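Local coordinates for DMATS type aromatic prenyltransferase (Micromonospora olivasterospora, PDB 6ZRY), which probably transfers a dimethylallyl group to the indole ring of tryptophan, as a 6-dimethylallyl tryptophan synthase of the ABBA-barrel fold, at residues Phe63-Asn68 against Val343-Glu348. Sequence-based numbering, arbitrary orientation.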
loop_
_atom_site.group_PDB
_atom_site.type_symbol
_atom_site.label_atom_id
_atom_site.label_comp_id
_atom_site.label_asym_id
_atom_site.label_seq_id
_atom_site.Cartn_x
_atom_site.Cartn_y
_atom_site.Cartn_z
ATOM N N PHE A 63 7.990 1.942 -3.016
ATOM C CA PHE A 63 7.642 3.214 -3.658
ATOM C C PHE A 63 6.381 3.012 -4.480
ATOM O O PHE A 63 6.105 1.892 -4.861
ATOM C CB PHE A 63 8.774 3.678 -4.567
ATOM C CG PHE A 63 10.090 3.894 -3.865
ATOM C CD1 PHE A 63 10.257 4.963 -2.997
ATOM C CD2 PHE A 63 11.143 3.010 -4.049
ATOM C CE1 PHE A 63 11.473 5.175 -2.346
ATOM C CE2 PHE A 63 12.354 3.218 -3.401
ATOM C CZ PHE A 63 12.517 4.297 -2.547
ATOM N N SER A 64 5.658 4.082 -4.755
ATOM C CA SER A 64 4.590 4.074 -5.775
ATOM C C SER A 64 4.427 5.447 -6.363
ATOM O O SER A 64 4.788 6.458 -5.686
ATOM C CB SER A 64 3.273 3.546 -5.205
ATOM O OG SER A 64 2.810 4.333 -4.123
ATOM N N ILE A 65 3.929 5.485 -7.587
ATOM C CA ILE A 65 3.597 6.722 -8.296
ATOM C C ILE A 65 2.147 6.605 -8.783
ATOM O O ILE A 65 1.805 5.612 -9.392
ATOM C CB ILE A 65 4.641 7.037 -9.376
ATOM C CG1 ILE A 65 4.285 8.316 -10.121
ATOM C CG2 ILE A 65 4.898 5.873 -10.297
ATOM C CD1 ILE A 65 5.497 8.994 -10.742
ATOM N N ALA A 66 1.342 7.562 -8.382
ATOM C CA ALA A 66 -0.091 7.665 -8.692
ATOM C C ALA A 66 -0.272 8.728 -9.757
ATOM O O ALA A 66 0.064 9.879 -9.499
ATOM C CB ALA A 66 -0.877 7.968 -7.439
ATOM N N PHE A 67 -0.817 8.334 -10.900
ATOM C CA PHE A 67 -1.192 9.246 -11.998
ATOM C C PHE A 67 -2.648 9.630 -11.815
ATOM O O PHE A 67 -3.473 8.738 -11.704
ATOM C CB PHE A 67 -0.904 8.591 -13.331
ATOM C CG PHE A 67 0.524 8.166 -13.463
ATOM C CD1 PHE A 67 1.487 9.057 -13.890
ATOM C CD2 PHE A 67 0.896 6.858 -13.195
ATOM C CE1 PHE A 67 2.801 8.659 -14.001
ATOM C CE2 PHE A 67 2.209 6.460 -13.338
ATOM C CZ PHE A 67 3.159 7.356 -13.760
ATOM N N ASN A 68 -2.892 10.927 -11.705
ATOM C CA ASN A 68 -4.181 11.545 -11.304
ATOM C C ASN A 68 -4.662 12.379 -12.493
ATOM O O ASN A 68 -3.833 13.065 -13.061
ATOM C CB ASN A 68 -4.027 12.431 -10.043
ATOM C CG ASN A 68 -3.116 11.880 -8.958
ATOM O OD1 ASN A 68 -3.415 10.841 -8.352
ATOM N ND2 ASN A 68 -2.016 12.595 -8.666
ATOM N N VAL A 343 1.212 2.799 -9.797
ATOM C CA VAL A 343 2.240 1.790 -10.124
ATOM C C VAL A 343 3.135 1.681 -8.901
ATOM O O VAL A 343 3.564 2.722 -8.395
ATOM C CB VAL A 343 3.027 2.192 -11.393
ATOM C CG1 VAL A 343 3.978 1.094 -11.819
ATOM C CG2 VAL A 343 2.079 2.551 -12.536
ATOM N N TYR A 344 3.352 0.467 -8.426
ATOM C CA TYR A 344 4.091 0.188 -7.173
ATOM C C TYR A 344 5.442 -0.344 -7.612
ATOM O O TYR A 344 5.474 -1.351 -8.374
ATOM C CB TYR A 344 3.270 -0.731 -6.275
ATOM C CG TYR A 344 1.946 -0.153 -5.876
ATOM C CD1 TYR A 344 0.899 -0.138 -6.772
ATOM C CD2 TYR A 344 1.727 0.375 -4.610
ATOM C CE1 TYR A 344 -0.334 0.387 -6.439
ATOM C CE2 TYR A 344 0.494 0.927 -4.267
ATOM C CZ TYR A 344 -0.542 0.901 -5.180
ATOM O OH TYR A 344 -1.767 1.434 -4.912
ATOM N N LEU A 345 6.511 0.334 -7.200
ATOM C CA LEU A 345 7.891 0.053 -7.649
ATOM C C LEU A 345 8.760 -0.412 -6.472
ATOM O O LEU A 345 8.831 0.290 -5.436
ATOM C CB LEU A 345 8.441 1.322 -8.302
ATOM C CG LEU A 345 7.702 1.790 -9.548
ATOM C CD1 LEU A 345 8.244 3.143 -10.020
ATOM C CD2 LEU A 345 7.818 0.768 -10.661
ATOM N N SER A 346 9.369 -1.581 -6.621
ATOM C CA SER A 346 10.194 -2.225 -5.590
ATOM C C SER A 346 11.595 -1.601 -5.532
ATOM O O SER A 346 12.196 -1.363 -6.560
ATOM C CB SER A 346 10.293 -3.702 -5.838
ATOM O OG SER A 346 9.004 -4.297 -5.899
ATOM N N ALA A 347 12.118 -1.422 -4.335
ATOM C CA ALA A 347 13.498 -0.963 -4.106
ATOM C C ALA A 347 14.510 -1.997 -4.616
ATOM O O ALA A 347 15.566 -1.592 -5.076
ATOM C CB ALA A 347 13.685 -0.686 -2.636
ATOM N N GLU A 348 14.208 -3.281 -4.505
ATOM C CA GLU A 348 15.137 -4.376 -4.859
ATOM C C GLU A 348 16.504 -4.116 -4.193
ATOM O O GLU A 348 17.569 -4.309 -4.853
ATOM C CB GLU A 348 15.295 -4.494 -6.370
ATOM C CG GLU A 348 14.012 -4.844 -7.108
ATOM C CD GLU A 348 14.164 -5.076 -8.611
ATOM O OE1 GLU A 348 13.496 -5.950 -9.115
ATOM O OE2 GLU A 348 14.923 -4.297 -9.287
#
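The Phe67 ring meets Val343 at its edge: CG2 of Val343 lies in the ring plane, 4.0 Å from CE2. The Phe63 ring has the carbonyl O of Leu345 near its plane at one edge, while CB of Ala347 approaches CE2 obliquely. The Tyr344 ring takes CB of Ser64 obliquely, 3.6 Å from CD2. Apart from Ala347, just past the strand, these residues sit on two antiparallel strands of the ABBA barrel. Strand 341-346, the last of the chain, pairs here with strand 61-68, the first, and so closes the barrel.

The axes of the two short segments come within 4.4 Å, running antiparallel at 156°. Phe63 with Leu345 and Ile65 with Val343 are hydrogen-bonded pairs; Ser64 with Tyr344, between them, is a non-hydrogen-bonded pair. Side chains alternate across the sheet. Phe63, Ile65, Val343 and Leu345 share the face packed against helices, with helix 305-315 against the last three and helix 6-21 against Phe63. CG2 of Ile65 packs 4.3 Å from CD1 of Leu345. CG1 of Ile65 is anti to the backbone N (chi1 179°), which leaves CG2 as the branch that meets strand 341-346.

Ser64 and Tyr344 point to the other face, and the side chain of Tyr344 lies about 4 Å from the bound tryptophan. Their polar ends are held by the neighbouring strands: OG of Ser64 hydrogen-bonds to NE of Arg76 on strand 71-79, and OH of Tyr344 hydrogen-bonds with OG of Ser331 on strand 327-333.

Two pairs of backbone bonds fasten the strands. Ile65 N bonds to Val343 O at 2.9 Å. Leu345 N lies 2.8 Å from Phe63 O and sits above that carbonyl plane, 43° out of it.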